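Local coordinates for nird-like protein (Hydrogenobacter thermophilus, PDB 4CH7) that decarboxylates siroheme to 12,18-didecarboxysiroheme, releasing two molecules of carbon dioxide, as part of heme d1 biosynthesis, at residues 190-193 and 194-197; 37-40 and 41-44. All coordinates share one frame; numbering follows the deposited sequence.

Contact 1 (190-193 and 194-197); sequences FLEY and AKRL
K195 lies back over the turn that precedes it, its aliphatic chain crossing the side chains of L191 and E192 obliquely. Its CB is near two carbonyl oxygens of that turn, those of L191 and E192, and CG sits 3.4 Å from L191 O. CD then meets the carboxylate of E192, with K195 CD 3.6 Å from E192 OE2. One carbon further on, CE reaches the branch point of the leucine, K195 CE to L191 CG being 3.8 Å, and both leucine methyls are only slightly farther away. Extended as far as CE, the chain turns only at its last torsion (chi4 -64°), which sets NZ off the line of the methylenes. NZ ends 5.4 Å from E192 OE2, so the two charges probably attract one another across the turn without touching; the methylene groups make the contact. The bend of E192 at chi2 (-49°) brings its carboxylate back across the lysine chain, near CD.

Next along the helix, R196 lays its CG 3.3 Å from E192 O, while its NH1 comes to the edge of the Y193 ring, near the ring plane. Four successive i+4 backbone bonds hold the helix, from F190 O to A194 N through Y193 O to L197 N; the one from K195 N to L191 O is 2.9 Å long.

The charged chains occupy the exposed side, whereas F190, Y193 and A194 are buried. F190 meets F183 edge-to-face and packs on L205 and L208 of helix 201-213, and Y193 rests on I178 and T179 of helix 170-179. Helix 191-196 and the residue before it thus turn a mainly apolar face to both helices, as expected in the three-helix core of the second NirDL-like helix-turn-helix domain.

Contact 2 (37-40 and 41-44); sequences LLKT and IEKL
T40 and L44 lie side by side and point the same way, T40 CG2 meeting L44 CD1 at 3.6 Å. The threonine methyl is placed for this by standing anti to the backbone N, which leaves OG1 beside that N (chi1 -64°), where it hydrogen-bonds K36 O one turn back. The hydroxyl is thus paired within the helix while the methyl joins the apolar side.

I41 bends back over the preceding turn. Its CG1 lies 3.0 Å from L37 O, and its terminal methyl meets the leucine obliquely, L37 CD1 to I41 CD1 being 3.8 Å. Both residues also pack on I8 of helix 4-11, and L37 continues onto L26 and A27 of helix 22-30.

On the exposed side K39 and K43 cross at their ends. K39 bends at chi4 (-65°), and its NZ comes 3.5 Å from K43 CE and 3.7 Å from K43 NZ. Beneath them the backbone bond from K43 N to K39 O, 3.3 Å, is weak.

The chemistry is therefore split by face: methyl and methylene contacts bury one side of the helix, while two ammonium groups meet on the other, where their repulsion would probably lower the pKa of one or both somewhat, though solvent should screen much of it, and a crystal neighbour touching K43 may influence its pose.

How the contacts relate
From the N terminus the chain first reaches contact 2, inside helix 34-47, and much later contact 1, in helix 191-196. Each is a continuous run of about two helical turns, contact 1 including the residues flanking its helix, so neither encloses a loop, and the two follow in series without nesting or crossing. Contact 2 sets its helix against helices 4-11 and 22-30 of the first helix-turn-helix domain; contact 1 does so against helices 170-179 and 201-213 of the second. Their centres are 22 Å apart and their nearest atoms about 11 Å, yet the domains adjoin: I41 and E42 touch L185, just ahead of helix 191-196, and F190 touches L18.

Contact 1 (190-193 and 194-197)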
ATOM      1  N   PHE A 190      -1.185 -23.715  -6.272  1.00 39.63           N
ATOM      2  CA  PHE A 190       0.227 -23.585  -5.931  1.00 44.50           C
ATOM      3  C   PHE A 190       1.099 -24.431  -6.854  1.00 41.47           C
ATOM      4  O   PHE A 190       2.326 -24.325  -6.828  1.00 45.24           O
ATOM      5  CB  PHE A 190       0.471 -24.007  -4.481  1.00 36.50           C
ATOM      6  CG  PHE A 190      -0.136 -23.083  -3.466  1.00 41.02           C
ATOM      7  CD1 PHE A 190       0.488 -21.889  -3.142  1.00 40.94           C
ATOM      8  CD2 PHE A 190      -1.324 -23.415  -2.827  1.00 40.19           C
ATOM      9  CE1 PHE A 190      -0.065 -21.028  -2.203  1.00 36.13           C
ATOM     10  CE2 PHE A 190      -1.887 -22.562  -1.885  1.00 45.26           C
ATOM     11  CZ  PHE A 190      -1.255 -21.367  -1.571  1.00 38.56           C
ATOM     12  N   LEU A 191       0.459 -25.267  -7.667  1.00 41.58           N
ATOM     13  CA  LEU A 191       1.171 -26.233  -8.504  1.00 45.09           C
ATOM     14  C   LEU A 191       2.056 -25.591  -9.572  1.00 50.72           C
ATOM     15  O   LEU A 191       3.248 -25.889  -9.653  1.00 45.38           O
ATOM     16  CB  LEU A 191       0.196 -27.214  -9.157  1.00 41.54           C
ATOM     17  CG  LEU A 191       0.866 -28.309  -9.986  1.00 54.33           C
ATOM     18  CD1 LEU A 191       1.873 -29.059  -9.134  1.00 56.07           C
ATOM     19  CD2 LEU A 191      -0.157 -29.266 -10.574  1.00 54.96           C
ATOM     20  N   GLU A 192       1.472 -24.727 -10.399  1.00 44.04           N
ATOM     21  CA  GLU A 192       2.231 -24.061 -11.454  1.00 50.75           C
ATOM     22  C   GLU A 192       3.373 -23.218 -10.898  1.00 49.73           C
ATOM     23  O   GLU A 192       4.472 -23.210 -11.457  1.00 48.15           O
ATOM     24  CB  GLU A 192       1.320 -23.208 -12.340  1.00 58.21           C
ATOM     25  CG  GLU A 192       0.682 -23.979 -13.486  1.00 64.86           C
ATOM     26  CD  GLU A 192       1.690 -24.804 -14.266  1.00 68.77           C
ATOM     27  OE1 GLU A 192       2.770 -24.277 -14.607  1.00 72.32           O
ATOM     28  OE2 GLU A 192       1.403 -25.988 -14.534  1.00 75.47           O
ATOM     29  N   TYR A 193       3.106 -22.517  -9.798  1.00 43.39           N
ATOM     30  CA  TYR A 193       4.134 -21.762  -9.088  1.00 46.95           C
ATOM     31  C   TYR A 193       5.290 -22.673  -8.693  1.00 49.05           C
ATOM     32  O   TYR A 193       6.457 -22.342  -8.893  1.00 38.86           O
ATOM     33  CB  TYR A 193       3.552 -21.124  -7.824  1.00 40.29           C
ATOM     34  CG  TYR A 193       2.635 -19.943  -8.063  1.00 45.99           C
ATOM     35  CD1 TYR A 193       2.702 -19.208  -9.238  1.00 46.88           C
ATOM     36  CD2 TYR A 193       1.706 -19.558  -7.104  1.00 50.83           C
ATOM     37  CE1 TYR A 193       1.868 -18.128  -9.454  1.00 50.53           C
ATOM     38  CE2 TYR A 193       0.867 -18.478  -7.313  1.00 50.43           C
ATOM     39  CZ  TYR A 193       0.953 -17.768  -8.489  1.00 48.48           C
ATOM     40  OH  TYR A 193       0.121 -16.692  -8.701  1.00 47.50           O
ATOM     41  N   ALA A 194       4.951 -23.827  -8.127  1.00 48.24           N
ATOM     42  CA  ALA A 194       5.943 -24.796  -7.676  1.00 45.89           C
ATOM     43  C   ALA A 194       6.792 -25.329  -8.830  1.00 52.43           C
ATOM     44  O   ALA A 194       8.009 -25.476  -8.695  1.00 49.81           O
ATOM     45  CB  ALA A 194       5.264 -25.939  -6.939  1.00 37.26           C
ATOM     46  N   LYS A 195       6.146 -25.628  -9.955  1.00 46.30           N
ATOM     47  CA  LYS A 195       6.852 -26.085 -11.150  1.00 58.47           C
ATOM     48  C   LYS A 195       7.837 -25.025 -11.639  1.00 55.21           C
ATOM     49  O   LYS A 195       8.970 -25.341 -11.998  1.00 54.96           O
ATOM     50  CB  LYS A 195       5.863 -26.423 -12.269  1.00 50.10           C
ATOM     51  CG  LYS A 195       5.006 -27.658 -12.016  1.00 58.65           C
ATOM     52  CD  LYS A 195       4.124 -27.952 -13.225  1.00 64.39           C
ATOM     53  CE  LYS A 195       3.160 -29.100 -12.960  1.00 56.62           C
ATOM     54  NZ  LYS A 195       3.861 -30.389 -12.722  1.00 69.62           N
ATOM     55  N   ARG A 196       7.393 -23.770 -11.655  1.00 50.72           N
ATOM     56  CA  ARG A 196       8.240 -22.656 -12.074  1.00 54.88           C
ATOM     57  C   ARG A 196       9.423 -22.477 -11.127  1.00 54.97           C
ATOM     58  O   ARG A 196      10.522 -22.126 -11.554  1.00 61.54           O
ATOM     59  CB  ARG A 196       7.429 -21.357 -12.151  1.00 50.03           C
ATOM     60  CG  ARG A 196       6.425 -21.303 -13.299  1.00 59.88           C
ATOM     61  CD  ARG A 196       5.495 -20.095 -13.180  1.00 71.79           C
ATOM     62  NE  ARG A 196       6.203 -18.823 -13.311  1.00 74.47           N
ATOM     63  CZ  ARG A 196       5.629 -17.630 -13.184  1.00 68.89           C
ATOM     64  NH1 ARG A 196       4.334 -17.537 -12.918  1.00 64.55           N
ATOM     65  NH2 ARG A 196       6.350 -16.526 -13.321  1.00 55.51           N
ATOM     66  N   LEU A 197       9.192 -22.730  -9.843  1.00 53.35           N
ATOM     67  CA  LEU A 197      10.237 -22.605  -8.835  1.00 54.44           C
ATOM     68  C   LEU A 197      11.095 -23.863  -8.747  1.00 43.14           C
ATOM     69  O   LEU A 197      12.005 -23.937  -7.920  1.00 44.78           O
ATOM     70  CB  LEU A 197       9.628 -22.276  -7.470  1.00 42.64           C
ATOM     71  CG  LEU A 197       8.978 -20.897  -7.408  1.00 48.93           C
ATOM     72  CD1 LEU A 197       8.175 -20.714  -6.134  1.00 53.87           C
ATOM     73  CD2 LEU A 197      10.032 -19.816  -7.537  1.00 45.97           C
TER

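Contact 2 (37-40 and 41-44)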
ATOM      1  N   LEU A  37     -18.009 -23.378  -6.472  1.00 48.06           N
ATOM      2  CA  LEU A  37     -17.366 -22.318  -5.699  1.00 51.99           C
ATOM      3  C   LEU A  37     -16.433 -21.513  -6.591  1.00 50.71           C
ATOM      4  O   LEU A  37     -16.489 -20.286  -6.607  1.00 46.99           O
ATOM      5  CB  LEU A  37     -16.585 -22.890  -4.510  1.00 53.40           C
ATOM      6  CG  LEU A  37     -15.666 -21.891  -3.801  1.00 54.39           C
ATOM      7  CD1 LEU A  37     -16.481 -20.786  -3.161  1.00 58.44           C
ATOM      8  CD2 LEU A  37     -14.778 -22.565  -2.769  1.00 54.87           C
ATOM      9  N   LEU A  38     -15.590 -22.221  -7.340  1.00 50.71           N
ATOM     10  CA  LEU A  38     -14.611 -21.601  -8.230  1.00 52.94           C
ATOM     11  C   LEU A  38     -15.233 -20.644  -9.249  1.00 61.61           C
ATOM     12  O   LEU A  38     -14.860 -19.471  -9.310  1.00 61.62           O
ATOM     13  CB  LEU A  38     -13.793 -22.674  -8.952  1.00 48.31           C
ATOM     14  CG  LEU A  38     -12.652 -23.299  -8.152  1.00 44.91           C
ATOM     15  CD1 LEU A  38     -11.878 -24.296  -8.993  1.00 51.53           C
ATOM     16  CD2 LEU A  38     -11.734 -22.217  -7.626  1.00 45.11           C
ATOM     17  N   LYS A  39     -16.172 -21.149 -10.046  1.00 61.88           N
ATOM     18  CA  LYS A  39     -16.821 -20.341 -11.078  1.00 68.41           C
ATOM     19  C   LYS A  39     -17.522 -19.119 -10.484  1.00 61.95           C
ATOM     20  O   LYS A  39     -17.551 -18.051 -11.098  1.00 64.60           O
ATOM     21  CB  LYS A  39     -17.800 -21.186 -11.899  1.00 60.25           C
ATOM     22  CG  LYS A  39     -18.557 -20.394 -12.960  1.00 76.53           C
ATOM     23  CD  LYS A  39     -19.401 -21.286 -13.852  1.00 85.10           C
ATOM     24  CE  LYS A  39     -20.382 -20.462 -14.670  1.00 87.24           C
ATOM     25  NZ  LYS A  39     -21.381 -19.774 -13.804  1.00 69.65           N
ATOM     26  N   THR A  40     -18.067 -19.276  -9.280  1.00 57.37           N
ATOM     27  CA  THR A  40     -18.681 -18.158  -8.574  1.00 58.76           C
ATOM     28  C   THR A  40     -17.658 -17.056  -8.251  1.00 61.77           C
ATOM     29  O   THR A  40     -17.922 -15.882  -8.508  1.00 62.34           O
ATOM     30  CB  THR A  40     -19.423 -18.612  -7.297  1.00 64.14           C
ATOM     31  OG1 THR A  40     -20.512 -19.475  -7.656  1.00 52.20           O
ATOM     32  CG2 THR A  40     -19.976 -17.409  -6.552  1.00 51.63           C
ATOM     33  N   ILE A  41     -16.498 -17.440  -7.711  1.00 52.58           N
ATOM     34  CA  ILE A  41     -15.422 -16.489  -7.403  1.00 59.69           C
ATOM     35  C   ILE A  41     -15.106 -15.610  -8.604  1.00 52.18           C
ATOM     36  O   ILE A  41     -14.942 -14.394  -8.473  1.00 52.83           O
ATOM     37  CB  ILE A  41     -14.094 -17.185  -7.024  1.00 52.82           C
ATOM     38  CG1 ILE A  41     -14.312 -18.298  -6.003  1.00 59.22           C
ATOM     39  CG2 ILE A  41     -13.091 -16.158  -6.494  1.00 49.05           C
ATOM     40  CD1 ILE A  41     -14.721 -17.806  -4.654  1.00 56.84           C
ATOM     41  N   GLU A  42     -15.004 -16.248  -9.768  1.00 45.76           N
ATOM     42  CA  GLU A  42     -14.708 -15.554 -11.012  1.00 61.42           C
ATOM     43  C   GLU A  42     -15.720 -14.442 -11.255  1.00 64.97           C
ATOM     44  O   GLU A  42     -15.343 -13.319 -11.569  1.00 62.41           O
ATOM     45  CB  GLU A  42     -14.724 -16.536 -12.185  1.00 59.51           C
ATOM     46  CG  GLU A  42     -13.830 -17.758 -12.000  1.00 79.33           C
ATOM     47  CD  GLU A  42     -13.820 -18.656 -13.222  1.00 81.99           C
ATOM     48  OE1 GLU A  42     -14.737 -18.531 -14.061  1.00 76.00           O
ATOM     49  OE2 GLU A  42     -12.893 -19.484 -13.344  1.00 75.61           O
ATOM     50  N   LYS A  43     -17.002 -14.770 -11.103  1.00 65.01           N
ATOM     51  CA  LYS A  43     -18.078 -13.795 -11.243  1.00 53.88           C
ATOM     52  C   LYS A  43     -17.841 -12.578 -10.362  1.00 66.90           C
ATOM     53  O   LYS A  43     -17.975 -11.442 -10.812  1.00 69.78           O
ATOM     54  CB  LYS A  43     -19.425 -14.420 -10.879  1.00 68.03           C
ATOM     55  CG  LYS A  43     -20.057 -15.270 -11.968  1.00 73.91           C
ATOM     56  CD  LYS A  43     -21.435 -15.744 -11.532  1.00 76.54           C
ATOM     57  CE  LYS A  43     -22.123 -16.551 -12.617  1.00 78.17           C
ATOM     58  NZ  LYS A  43     -23.401 -17.142 -12.130  1.00 94.75           N
ATOM     59  N   LEU A  44     -17.482 -12.820  -9.106  1.00 59.54           N
ATOM     60  CA  LEU A  44     -17.253 -11.732  -8.164  1.00 66.73           C
ATOM     61  C   LEU A  44     -16.077 -10.839  -8.566  1.00 71.45           C
ATOM     62  O   LEU A  44     -16.115  -9.635  -8.326  1.00 62.43           O
ATOM     63  CB  LEU A  44     -17.095 -12.259  -6.731  1.00 66.39           C
ATOM     64  CG  LEU A  44     -18.382 -12.744  -6.052  1.00 69.55           C
ATOM     65  CD1 LEU A  44     -18.395 -14.252  -5.905  1.00 55.48           C
ATOM     66  CD2 LEU A  44     -18.574 -12.077  -4.700  1.00 74.20           C
TER